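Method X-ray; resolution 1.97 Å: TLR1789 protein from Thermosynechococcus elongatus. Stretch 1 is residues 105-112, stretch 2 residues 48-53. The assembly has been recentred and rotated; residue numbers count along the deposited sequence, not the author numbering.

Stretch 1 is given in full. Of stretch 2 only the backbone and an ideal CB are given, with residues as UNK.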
ATOM      1  N   ARG A 105     -16.154  -8.501   9.987  1.00 23.82           N
ATOM      2  CA  ARG A 105     -17.118  -8.504   8.876  1.00 23.22           C
ATOM      3  C   ARG A 105     -16.380  -8.830   7.645  1.00 22.30           C
ATOM      4  O   ARG A 105     -15.154  -8.791   7.630  1.00 22.55           O
ATOM      5  CB  ARG A 105     -17.769  -7.134   8.654  1.00 26.32           C
ATOM      6  CG  ARG A 105     -17.612  -6.143   9.745  1.00 30.62           C
ATOM      7  CD  ARG A 105     -18.482  -4.934   9.328  1.00 37.89           C
ATOM      8  NE  ARG A 105     -17.747  -4.066   8.413  1.00 38.05           N
ATOM      9  CZ  ARG A 105     -16.985  -3.070   8.840  1.00 34.03           C
ATOM     10  NH1 ARG A 105     -16.960  -2.847  10.153  1.00 34.12           N
ATOM     11  NH2 ARG A 105     -16.310  -2.287   7.981  1.00 25.20           N
ATOM     12  N   THR A 106     -17.108  -9.138   6.591  1.00 20.74           N
ATOM     13  CA  THR A 106     -16.517  -9.535   5.351  1.00 21.58           C
ATOM     14  C   THR A 106     -15.469  -8.467   4.980  1.00 21.94           C
ATOM     15  O   THR A 106     -15.734  -7.252   5.094  1.00 21.81           O
ATOM     16  CB  THR A 106     -17.598  -9.448   4.248  1.00 22.17           C
ATOM     17  OG1 THR A 106     -18.592 -10.406   4.560  1.00 24.45           O
ATOM     18  CG2 THR A 106     -16.996  -9.763   2.826  1.00 20.26           C
ATOM     19  N   LEU A 107     -14.317  -8.917   4.511  1.00 21.25           N
ATOM     20  CA  LEU A 107     -13.269  -7.967   4.113  1.00 18.42           C
ATOM     21  C   LEU A 107     -13.744  -7.256   2.837  1.00 17.18           C
ATOM     22  O   LEU A 107     -14.314  -7.887   1.920  1.00 17.17           O
ATOM     23  CB  LEU A 107     -12.004  -8.776   3.823  1.00 18.25           C
ATOM     24  CG  LEU A 107     -10.922  -8.057   2.987  1.00 18.79           C
ATOM     25  CD1 LEU A 107     -10.199  -6.985   3.798  1.00 15.11           C
ATOM     26  CD2 LEU A 107     -10.017  -9.152   2.581  1.00 20.65           C
ATOM     27  N   ASN A 108     -13.498  -5.949   2.781  1.00 16.63           N
ATOM     28  CA  ASN A 108     -13.777  -5.140   1.638  1.00 16.86           C
ATOM     29  C   ASN A 108     -12.444  -4.536   1.160  1.00 16.64           C
ATOM     30  O   ASN A 108     -11.730  -3.883   1.931  1.00 17.18           O
ATOM     31  CB  ASN A 108     -14.829  -4.048   1.950  1.00 15.95           C
ATOM     32  CG  ASN A 108     -15.191  -3.275   0.726  1.00 16.45           C
ATOM     33  OD1 ASN A 108     -14.367  -2.486   0.213  1.00 15.96           O
ATOM     34  ND2 ASN A 108     -16.424  -3.481   0.204  1.00 14.69           N
ATOM     35  N   LEU A 109     -12.063  -4.800  -0.082  1.00 17.53           N
ATOM     36  CA  LEU A 109     -10.766  -4.309  -0.548  1.00 19.41           C
ATOM     37  C   LEU A 109     -10.685  -2.808  -0.696  1.00 19.28           C
ATOM     38  O   LEU A 109      -9.611  -2.263  -0.596  1.00 19.89           O
ATOM     39  CB  LEU A 109     -10.348  -4.966  -1.839  1.00 21.17           C
ATOM     40  CG  LEU A 109      -9.815  -6.410  -1.794  1.00 24.63           C
ATOM     41  CD1 LEU A 109      -8.993  -6.665  -3.043  1.00 27.48           C
ATOM     42  CD2 LEU A 109      -8.981  -6.838  -0.624  1.00 25.10           C
ATOM     43  N   ARG A 110     -11.787  -2.109  -0.930  1.00 18.34           N
ATOM     44  CA  ARG A 110     -11.733  -0.631  -0.863  1.00 19.59           C
ATOM     45  C   ARG A 110     -11.422  -0.137   0.561  1.00 17.79           C
ATOM     46  O   ARG A 110     -10.618   0.755   0.722  1.00 17.92           O
ATOM     47  CB  ARG A 110     -13.055   0.036  -1.282  1.00 18.71           C
ATOM     48  CG  ARG A 110     -13.630  -0.341  -2.571  1.00 25.73           C
ATOM     49  CD  ARG A 110     -14.923   0.558  -2.625  1.00 39.50           C
ATOM     50  NE  ARG A 110     -15.671   0.440  -3.864  1.00 46.00           N
ATOM     51  CZ  ARG A 110     -15.910   1.438  -4.711  1.00 47.91           C
ATOM     52  NH1 ARG A 110     -15.472   2.675  -4.442  1.00 49.15           N
ATOM     53  NH2 ARG A 110     -16.577   1.190  -5.844  1.00 48.52           N
ATOM     54  N   GLU A 111     -12.094  -0.676   1.576  1.00 17.51           N
ATOM     55  CA  GLU A 111     -11.787  -0.337   2.963  1.00 18.08           C
ATOM     56  C   GLU A 111     -10.339  -0.755   3.373  1.00 15.47           C
ATOM     57  O   GLU A 111      -9.644  -0.004   4.073  1.00 15.72           O
ATOM     58  CB  GLU A 111     -12.740  -1.021   3.926  1.00 16.84           C
ATOM     59  CG  GLU A 111     -14.271  -0.676   3.650  1.00 29.91           C
ATOM     60  CD  GLU A 111     -15.274  -1.457   4.606  1.00 39.60           C
ATOM     61  OE1 GLU A 111     -14.997  -1.469   5.831  1.00 43.88           O
ATOM     62  OE2 GLU A 111     -16.330  -2.031   4.154  1.00 42.96           O
ATOM     63  N   LEU A 112      -9.895  -1.905   2.933  1.00 15.84           N
ATOM     64  CA  LEU A 112      -8.493  -2.278   3.128  1.00 14.99           C
ATOM     65  C   LEU A 112      -7.547  -1.281   2.546  1.00 15.20           C
ATOM     66  O   LEU A 112      -6.517  -0.982   3.156  1.00 18.78           O
ATOM     67  CB  LEU A 112      -8.188  -3.636   2.532  1.00 16.82           C
ATOM     68  CG  LEU A 112      -6.816  -4.214   2.976  1.00 18.22           C
ATOM     69  CD1 LEU A 112      -6.859  -4.748   4.381  1.00 22.17           C
ATOM     70  CD2 LEU A 112      -6.517  -5.435   2.077  1.00 22.09           C
ATOM     71  N   UNK A  48     -18.742  -6.562  -8.679  1.00 20.78           N
ATOM     72  CA  UNK A  48     -17.328  -6.619  -8.323  1.00 21.05           C
ATOM     73  C   UNK A  48     -16.831  -5.268  -7.774  1.00 20.91           C
ATOM     74  O   UNK A  48     -16.038  -5.263  -6.809  1.00 21.33           O
ATOM     75  CB  UNK A  48     -16.499  -7.031  -9.541  1.00 21.05           C
ATOM     76  N   UNK A  49     -17.288  -4.134  -8.364  1.00 18.82           N
ATOM     77  CA  UNK A  49     -16.846  -2.816  -7.926  1.00 19.36           C
ATOM     78  C   UNK A  49     -17.227  -2.508  -6.484  1.00 20.16           C
ATOM     79  O   UNK A  49     -16.718  -1.527  -5.940  1.00 20.71           O
ATOM     80  CB  UNK A  49     -17.430  -1.743  -8.848  1.00 19.36           C
ATOM     81  N   UNK A  50     -18.070  -3.310  -5.854  1.00 19.23           N
ATOM     82  CA  UNK A  50     -18.452  -2.998  -4.450  1.00 22.15           C
ATOM     83  C   UNK A  50     -17.255  -3.297  -3.521  1.00 21.78           C
ATOM     84  O   UNK A  50     -17.181  -2.749  -2.445  1.00 21.83           O
ATOM     85  CB  UNK A  50     -19.676  -3.810  -4.022  1.00 22.15           C
ATOM     86  N   UNK A  51     -16.356  -4.195  -3.960  1.00 19.98           N
ATOM     87  CA  UNK A  51     -15.143  -4.485  -3.192  1.00 21.19           C
ATOM     88  C   UNK A  51     -15.253  -5.658  -2.239  1.00 20.31           C
ATOM     89  O   UNK A  51     -14.252  -6.010  -1.630  1.00 18.91           O
ATOM     90  CB  UNK A  51     -14.743  -3.244  -2.392  1.00 21.19           C
ATOM     91  N   UNK A  52     -16.435  -6.271  -2.145  1.00 19.17           N
ATOM     92  CA  UNK A  52     -16.629  -7.422  -1.233  1.00 20.01           C
ATOM     93  C   UNK A  52     -16.370  -8.804  -1.833  1.00 20.47           C
ATOM     94  O   UNK A  52     -16.456  -9.818  -1.117  1.00 21.26           O
ATOM     95  CB  UNK A  52     -18.064  -7.398  -0.703  1.00 20.01           C
ATOM     96  N   UNK A  53     -16.096  -8.901  -3.134  1.00 21.98           N
ATOM     97  CA  UNK A  53     -16.165 -10.228  -3.785  1.00 22.16           C
ATOM     98  C   UNK A  53     -14.899 -10.612  -4.487  1.00 21.93           C
ATOM     99  O   UNK A  53     -14.349  -9.814  -5.244  1.00 22.18           O
ATOM    100  CB  UNK A  53     -17.314 -10.267  -4.794  1.00 22.16           C
TER

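Position 48 lies out of reach of stretch 1. No atom of that stretch comes within 5.5 Å of the ideal CB, so this contact sets no preference. The deposited residue is Phe48. Phe48 O accepts a hydrogen bond from the backbone N of position 51 at 3.1 Å, closing a type I turn.

Position 49 points its CA-to-CB bond sideways. The ideal CB is 4.3 Å from Arg110 NH2. A small or polar side chain would suit, and an acidic one could meet the guanidinium charge. The backbone already serves that charge: the carbonyl O of 49 accepts from Arg110 NH2 at 2.7 Å and from Arg110 NE at 3.0 Å. The residue is Ala49. Its CB is 4.2 Å from Arg110 NH2.

Position 50 points away, so stretch 1 leaves the choice of side chain wide. Its carbonyl O is the part that matters, accepting a hydrogen bond from Asn108 ND2 at 2.9 Å. The residue is Thr50, with chi1 in the p rotamer. Its OG1 bonds to a residue adjoining one of the stretches.

Position 51 faces stretch 1 and has positive phi, 93°. An ideal CB would lie 2.7 Å from Asn108 OD1, a clash, and 3.1 Å from Arg110 CG. It would also jam against the carbonyl O of 50. Glycine alone fits comfortably, and the residue is Gly51. Gly51 O accepts a hydrogen bond from Leu109 N at 2.9 Å. Asn108 CA makes a CA-H...O contact with Gly51 O at 3.4 Å. Asn108 OD1, the atom an ideal CB would strike, also caps the helix of stretch 1, accepting from Glu111 N at 3.2 Å.

Position 52 starts sideways, but its surroundings invite a long side chain. The ideal CB is 4.3 Å from Asn108 ND2 and 4.4 Å from Thr106 CG2, and the carboxylate of Glu111 lies farther along. An aromatic ring or a long aliphatic chain could cover this surface; a basic chain could reach for the carboxylate. The residue is Phe52, chi1 m, with the largest area covered by stretch 1. Asn108 ND2 sits over one face of the ring, 3.3 Å from Phe52 CE2. Thr106 CG2 packs at the edge, 3.9 Å from Phe52 CD1. Glu111 OE2 approaches obliquely, 4.2 Å from Phe52 CE1.

Position 53 points away, with extended backbone angles. Stretch 1 offers it nothing. The residue is Phe53, which makes no contact here.

Stretch 2 48-53: FATGFF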
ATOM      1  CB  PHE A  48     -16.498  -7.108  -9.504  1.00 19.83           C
ATOM      2  CG  PHE A  48     -15.158  -7.612  -9.108  1.00 20.91           C
ATOM      3  CD1 PHE A  48     -14.989  -8.939  -8.712  1.00 19.03           C
ATOM      4  CD2 PHE A  48     -14.064  -6.776  -9.157  1.00 18.37           C
ATOM      5  CE1 PHE A  48     -13.705  -9.404  -8.331  1.00 22.16           C
ATOM      6  CE2 PHE A  48     -12.783  -7.186  -8.712  1.00 20.07           C
ATOM      7  CZ  PHE A  48     -12.614  -8.554  -8.341  1.00 20.28           C
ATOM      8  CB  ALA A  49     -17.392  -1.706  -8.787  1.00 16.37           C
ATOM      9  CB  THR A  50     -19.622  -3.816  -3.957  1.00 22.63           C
ATOM     10  OG1 THR A  50     -19.266  -5.215  -4.020  1.00 22.96           O
ATOM     11  CG2 THR A  50     -20.976  -3.455  -4.756  1.00 22.11           C
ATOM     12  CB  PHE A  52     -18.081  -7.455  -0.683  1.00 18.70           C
ATOM     13  CG  PHE A  52     -18.443  -6.310   0.210  1.00 21.83           C
ATOM     14  CD1 PHE A  52     -18.003  -6.275   1.537  1.00 23.74           C
ATOM     15  CD2 PHE A  52     -19.248  -5.260  -0.274  1.00 21.96           C
ATOM     16  CE1 PHE A  52     -18.325  -5.212   2.374  1.00 23.30           C
ATOM     17  CE2 PHE A  52     -19.602  -4.170   0.553  1.00 25.99           C
ATOM     18  CZ  PHE A  52     -19.159  -4.160   1.892  1.00 22.46           C
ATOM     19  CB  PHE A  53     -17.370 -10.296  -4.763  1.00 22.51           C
ATOM     20  CG  PHE A  53     -18.671  -9.942  -4.102  1.00 23.45           C
ATOM     21  CD1 PHE A  53     -19.350 -10.875  -3.326  1.00 23.44           C
ATOM     22  CD2 PHE A  53     -19.205  -8.675  -4.230  1.00 22.98           C
ATOM     23  CE1 PHE A  53     -20.544 -10.536  -2.674  1.00 23.01           C
ATOM     24  CE2 PHE A  53     -20.392  -8.340  -3.591  1.00 24.99           C
ATOM     25  CZ  PHE A  53     -21.080  -9.253  -2.839  1.00 21.61           C
TER
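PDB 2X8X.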